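Local coordinates for protein DOA1 (Saccharomyces cerevisiae, PDB 3ODT), which binds ubiquitin through its WD40 beta-propeller domain and probably regulates the turnover of F-box proteins, at residues Gln104-Ser109 / Gly120-Thr125; Lys124-Trp129 / Ala143-Ala148. One frame throughout, in Å; residues are numbered along the deposited sequence.

Interaction 1: residues Gln104-Ser109 / Gly120-Thr125; sequences QGNVCS and GSWDKT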
loop_
_atom_site.group_PDB
_atom_site.type_symbol
_atom_site.label_atom_id
_atom_site.label_comp_id
_atom_site.label_asym_id
_atom_site.label_seq_id
_atom_site.Cartn_x
_atom_site.Cartn_y
_atom_site.Cartn_z
ATOM N N GLN A 104 8.741 -12.123 12.364
ATOM C CA GLN A 104 9.703 -11.922 13.435
ATOM C C GLN A 104 10.265 -10.508 13.363
ATOM O O GLN A 104 11.276 -10.202 13.986
ATOM C CB GLN A 104 10.839 -12.940 13.338
ATOM C CG GLN A 104 10.360 -14.382 13.417
ATOM C CD GLN A 104 9.588 -14.654 14.688
ATOM O OE1 GLN A 104 9.904 -14.104 15.745
ATOM N NE2 GLN A 104 8.551 -15.501 14.590
ATOM N N GLY A 105 9.594 -9.646 12.606
ATOM C CA GLY A 105 9.940 -8.250 12.562
ATOM C C GLY A 105 8.750 -7.456 12.058
ATOM O O GLY A 105 7.678 -7.998 11.762
ATOM N N ASN A 106 8.972 -6.158 11.936
ATOM C CA ASN A 106 7.959 -5.188 11.521
ATOM C C ASN A 106 7.215 -5.704 10.299
ATOM O O ASN A 106 7.855 -6.107 9.320
ATOM C CB ASN A 106 8.632 -3.865 11.186
ATOM C CG ASN A 106 7.657 -2.804 10.747
ATOM O OD1 ASN A 106 6.512 -2.735 11.221
ATOM N ND2 ASN A 106 8.113 -1.940 9.824
ATOM N N VAL A 107 5.885 -5.654 10.354
ATOM C CA VAL A 107 5.066 -5.954 9.199
ATOM C C VAL A 107 4.827 -4.639 8.468
ATOM O O VAL A 107 4.010 -3.827 8.887
ATOM C CB VAL A 107 3.743 -6.626 9.586
ATOM C CG1 VAL A 107 2.962 -6.973 8.333
ATOM C CG2 VAL A 107 4.017 -7.888 10.411
ATOM N N CYS A 108 5.590 -4.444 7.395
ATOM C CA CYS A 108 5.611 -3.166 6.682
ATOM C C CYS A 108 4.707 -3.084 5.466
ATOM O O CYS A 108 4.574 -1.996 4.893
ATOM C CB CYS A 108 7.037 -2.766 6.269
ATOM S SG CYS A 108 7.929 -4.021 5.406
ATOM N N SER A 109 4.102 -4.205 5.061
ATOM C CA SER A 109 3.134 -4.168 3.982
ATOM C C SER A 109 2.118 -5.266 4.142
ATOM O O SER A 109 2.428 -6.336 4.669
ATOM C CB SER A 109 3.806 -4.257 2.607
ATOM O OG SER A 109 4.230 -5.578 2.315
ATOM N N GLY A 120 4.558 -8.261 3.880
ATOM C CA GLY A 120 5.980 -8.002 3.770
ATOM C C GLY A 120 6.520 -7.582 5.111
ATOM O O GLY A 120 5.852 -6.876 5.869
ATOM N N SER A 121 7.760 -7.971 5.396
ATOM C CA SER A 121 8.345 -7.678 6.701
ATOM C C SER A 121 9.825 -7.366 6.706
ATOM O O SER A 121 10.621 -7.865 5.882
ATOM C CB SER A 121 8.041 -8.869 7.638
ATOM O OG SER A 121 8.698 -8.809 8.907
ATOM N N TRP A 122 10.219 -6.587 7.700
ATOM C CA TRP A 122 11.630 -6.331 7.955
ATOM C C TRP A 122 12.379 -7.565 8.425
ATOM O O TRP A 122 13.621 -7.529 8.558
ATOM C CB TRP A 122 11.784 -5.232 8.993
ATOM C CG TRP A 122 11.392 -3.903 8.492
ATOM C CD1 TRP A 122 10.978 -3.604 7.232
ATOM C CD2 TRP A 122 11.389 -2.680 9.224
ATOM N NE1 TRP A 122 10.743 -2.250 7.128
ATOM C CE2 TRP A 122 10.983 -1.664 8.338
ATOM C CE3 TRP A 122 11.680 -2.343 10.546
ATOM C CZ2 TRP A 122 10.852 -0.339 8.727
ATOM C CZ3 TRP A 122 11.552 -1.022 10.935
ATOM C CH2 TRP A 122 11.127 -0.039 10.031
ATOM N N ASP A 123 11.638 -8.651 8.694
ATOM C CA ASP A 123 12.281 -9.944 9.011
ATOM C C ASP A 123 12.863 -10.615 7.759
ATOM O O ASP A 123 13.428 -11.700 7.826
ATOM C CB ASP A 123 11.368 -10.900 9.801
ATOM C CG ASP A 123 10.226 -11.454 8.994
ATOM O OD1 ASP A 123 10.192 -11.275 7.765
ATOM O OD2 ASP A 123 9.358 -12.109 9.626
ATOM N N LYS A 124 12.740 -9.937 6.630
ATOM C CA LYS A 124 13.325 -10.319 5.321
ATOM C C LYS A 124 12.536 -11.371 4.581
ATOM O O LYS A 124 13.001 -11.899 3.634
ATOM C CB LYS A 124 14.803 -10.732 5.438
ATOM C CG LYS A 124 15.620 -9.757 6.228
ATOM C CD LYS A 124 17.107 -10.203 6.265
ATOM C CE LYS A 124 17.880 -9.258 7.177
ATOM N NZ LYS A 124 19.071 -9.920 7.757
ATOM N N THR A 125 11.313 -11.588 5.060
ATOM C CA THR A 125 10.391 -12.487 4.392
ATOM C C THR A 125 9.105 -11.799 3.970
ATOM O O THR A 125 8.780 -10.704 4.438
ATOM C CB THR A 125 9.979 -13.682 5.313
ATOM O OG1 THR A 125 9.008 -13.238 6.277
ATOM C CG2 THR A 125 11.186 -14.281 6.022
#
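Asn-106 lies over one face of the Trp-122 indole. Its ND2 sits 3.1 Å above the ring plane of Trp-122, over the centre, and its CB rests near CD2 and CE3. CG of Asn-106 is anti to the backbone N (chi1 -180°), which carries it out over the ring; the amide plane stands 77° from the ring plane. OD1 is held elsewhere, by ND2 of Asn-63. Cys-108 meets the same indole obliquely, with SG 3.6 Å from CD1 of Trp-122.

The carbonyl of Asn-106 takes two bonds. Trp-122 N lies in the carbonyl plane, 2.9 Å from Asn-106 O. The hydroxyl of Ser-121 donates to the same oxygen from above that plane. Ser-121 OG also accepts from Asp-123 N, an ST turn within the type I turn Ser-121 to Lys-124.

Cys-108 and Ser-109 both face Gly-120, a classic beta bulge. Gly-120 O accepts from Cys-108 N at 2.9 Å and from Ser-109 N at a longer 3.3 Å, and Gly-120 N donates back to Ser-109 O. A CB on Gly-120 would run into Ser-109 OG.

Asp-123 divides its carboxylate. OD2 takes a nearly straight bond of 2.8 Å from Gln-104 N on its anti lone pair, and also bonds His-103 ND1. OD1 accepts from Thr-125 N and OG1, the former an Asx turn. An alanine here would probably leave Gln-104 N, His-103 ND1 and both Thr-125 donors without this acceptor and let the incoming loop shift.

This Asp-His pairing is typical of WD40 repeats. One carboxylate thus ties the loop before the innermost strand to the turn after the second strand.

Interaction 2: residues Lys124-Trp129 / Ala143-Ala148; sequences KTAKVW and ASVWDA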
loop_
_atom_site.group_PDB
_atom_site.type_symbol
_atom_site.label_atom_id
_atom_site.label_comp_id
_atom_site.label_asym_id
_atom_site.label_seq_id
_atom_site.Cartn_x
_atom_site.Cartn_y
_atom_site.Cartn_z
ATOM N N LYS A 124 12.740 -9.937 6.630
ATOM C CA LYS A 124 13.325 -10.319 5.321
ATOM C C LYS A 124 12.536 -11.371 4.581
ATOM O O LYS A 124 13.001 -11.899 3.634
ATOM C CB LYS A 124 14.803 -10.732 5.438
ATOM C CG LYS A 124 15.620 -9.757 6.228
ATOM C CD LYS A 124 17.107 -10.203 6.265
ATOM C CE LYS A 124 17.880 -9.258 7.177
ATOM N NZ LYS A 124 19.071 -9.920 7.757
ATOM N N THR A 125 11.313 -11.588 5.060
ATOM C CA THR A 125 10.391 -12.487 4.392
ATOM C C THR A 125 9.105 -11.799 3.970
ATOM O O THR A 125 8.780 -10.704 4.438
ATOM C CB THR A 125 9.979 -13.682 5.313
ATOM O OG1 THR A 125 9.008 -13.238 6.277
ATOM C CG2 THR A 125 11.186 -14.281 6.022
ATOM N N ALA A 126 8.386 -12.443 3.058
ATOM C CA ALA A 126 6.967 -12.177 2.858
ATOM C C ALA A 126 6.283 -13.466 3.253
ATOM O O ALA A 126 6.896 -14.555 3.184
ATOM C CB ALA A 126 6.651 -11.837 1.430
ATOM N N LYS A 127 5.025 -13.365 3.675
ATOM C CA LYS A 127 4.290 -14.544 4.070
ATOM C C LYS A 127 2.950 -14.506 3.380
ATOM O O LYS A 127 2.329 -13.447 3.222
ATOM C CB LYS A 127 4.146 -14.632 5.591
ATOM C CG LYS A 127 5.457 -15.103 6.271
ATOM C CD LYS A 127 5.418 -15.019 7.796
ATOM C CE LYS A 127 6.640 -15.694 8.426
ATOM N NZ LYS A 127 7.961 -15.397 7.825
ATOM N N VAL A 128 2.490 -15.682 2.981
ATOM C CA VAL A 128 1.219 -15.823 2.292
ATOM C C VAL A 128 0.293 -16.643 3.177
ATOM O O VAL A 128 0.650 -17.753 3.648
ATOM C CB VAL A 128 1.387 -16.573 0.962
ATOM C CG1 VAL A 128 0.007 -16.814 0.280
ATOM C CG2 VAL A 128 2.332 -15.822 0.064
ATOM N N TRP A 129 -0.886 -16.082 3.431
ATOM C CA TRP A 129 -1.827 -16.629 4.407
ATOM C C TRP A 129 -3.194 -16.868 3.775
ATOM O O TRP A 129 -3.666 -16.064 2.981
ATOM C CB TRP A 129 -2.022 -15.664 5.575
ATOM C CG TRP A 129 -0.816 -14.951 6.078
ATOM C CD1 TRP A 129 -0.219 -13.874 5.500
ATOM C CD2 TRP A 129 -0.091 -15.202 7.304
ATOM N NE1 TRP A 129 0.829 -13.458 6.265
ATOM C CE2 TRP A 129 0.948 -14.258 7.370
ATOM C CE3 TRP A 129 -0.196 -16.148 8.313
ATOM C CZ2 TRP A 129 1.850 -14.199 8.429
ATOM C CZ3 TRP A 129 0.718 -16.109 9.369
ATOM C CH2 TRP A 129 1.726 -15.127 9.412
ATOM N N ALA A 143 17.540 -8.715 2.832
ATOM C CA ALA A 143 17.220 -7.529 3.586
ATOM C C ALA A 143 15.707 -7.359 3.593
ATOM O O ALA A 143 14.980 -8.155 2.977
ATOM C CB ALA A 143 17.905 -6.296 2.993
ATOM N N SER A 144 15.253 -6.345 4.312
ATOM C CA SER A 144 13.829 -6.131 4.533
ATOM C C SER A 144 13.032 -6.224 3.249
ATOM O O SER A 144 13.466 -5.744 2.207
ATOM C CB SER A 144 13.612 -4.763 5.159
ATOM O OG SER A 144 14.202 -4.732 6.433
ATOM N N VAL A 145 11.855 -6.804 3.360
ATOM C CA VAL A 145 10.895 -6.907 2.280
ATOM C C VAL A 145 9.857 -5.803 2.484
ATOM O O VAL A 145 9.018 -5.849 3.389
ATOM C CB VAL A 145 10.255 -8.296 2.259
ATOM C CG1 VAL A 145 9.114 -8.339 1.238
ATOM C CG2 VAL A 145 11.304 -9.364 1.950
ATOM N N TRP A 146 9.979 -4.769 1.661
ATOM C CA TRP A 146 9.140 -3.589 1.793
ATOM C C TRP A 146 7.751 -3.786 1.220
ATOM O O TRP A 146 6.800 -3.104 1.655
ATOM C CB TRP A 146 9.801 -2.409 1.099
ATOM C CG TRP A 146 10.800 -1.742 2.004
ATOM C CD1 TRP A 146 12.162 -1.766 1.893
ATOM C CD2 TRP A 146 10.499 -0.946 3.146
ATOM N NE1 TRP A 146 12.725 -1.017 2.900
ATOM C CE2 TRP A 146 11.725 -0.494 3.673
ATOM C CE3 TRP A 146 9.301 -0.525 3.745
ATOM C CZ2 TRP A 146 11.796 0.323 4.790
ATOM C CZ3 TRP A 146 9.376 0.290 4.867
ATOM C CH2 TRP A 146 10.624 0.721 5.360
ATOM N N ASP A 147 7.600 -4.685 0.242
ATOM C CA ASP A 147 6.286 -4.951 -0.319
ATOM C C ASP A 147 6.186 -6.361 -0.860
ATOM O O ASP A 147 7.177 -6.979 -1.200
ATOM C CB ASP A 147 5.936 -3.931 -1.405
ATOM C CG ASP A 147 4.433 -3.894 -1.694
ATOM O OD1 ASP A 147 3.637 -4.250 -0.808
ATOM O OD2 ASP A 147 4.044 -3.547 -2.835
ATOM N N ALA A 148 4.952 -6.837 -0.952
ATOM C CA ALA A 148 4.626 -8.164 -1.445
ATOM C C ALA A 148 3.215 -8.101 -2.019
ATOM O O ALA A 148 2.288 -7.499 -1.425
ATOM C CB ALA A 148 4.710 -9.233 -0.317
#
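Lys-124 lies against the backbone of Ala-143 along most of its side chain. CB starts 3.6 Å from Ala-143 O. CG is anti to the carbonyl carbon of its own residue (chi1 -48°) and comes 3.6 Å from Ala-143 C. Beyond CG the chain is extended. CD passes 3.8 Å from both N and CA of Ala-143. CE is the last atom to touch, 4.0 Å from Ala-143 CA. The lysine packs through its methylenes, and its ammonium end points away from the contact.

Two residues on from Ala-143, Val-145 points toward segment 124-129 and meets mainly backbone. Its CG2 lies 3.5 Å from Lys-124 O, and its CB is 3.6 Å from Thr-125 O. CG1 makes a looser contact with Ala-126 CB. Deeper in, the methyls of Ala-126 and Ala-148 meet at 3.7 Å between their CB atoms. Thr-160, on strand 157-162, touches both alanines.

The short strands 125-129 and 145-148 run in similar directions, 29° apart, with a closest axis approach of 7.4 Å. They belong to neighbouring four-stranded blades of the propeller. Strand 125-130 is the third strand of one blade, and strand 145-150 is the innermost of the next.

The contact is van der Waals packing, largely of aliphatic groups against backbone. The small alanines probably let the blades come close, and the contact relies on shape rather than on directed bonds between the two segments.

Interaction 1 works within one blade and interaction 2 between that blade and the next. They share Lys-124 and Thr-125, their centres lie about 6 Å apart, and both are partly buried. Interaction 1 joins neighbouring strands of one sheet, so it is rich in hydrogen bonds; its buried strand part contrasts with the exposed indole of the turn. Interaction 2 packs separate sheets by aliphatic side chains on backbone and on each other, from buried alanines to an exposed lysine. The two also touch directly: Ser-121 O and Val-145 N, 3.0 Å apart, probably form a hydrogen bond between the blades. The rings of Trp-122 and Trp-146 add an edge-to-face contact across the same seam.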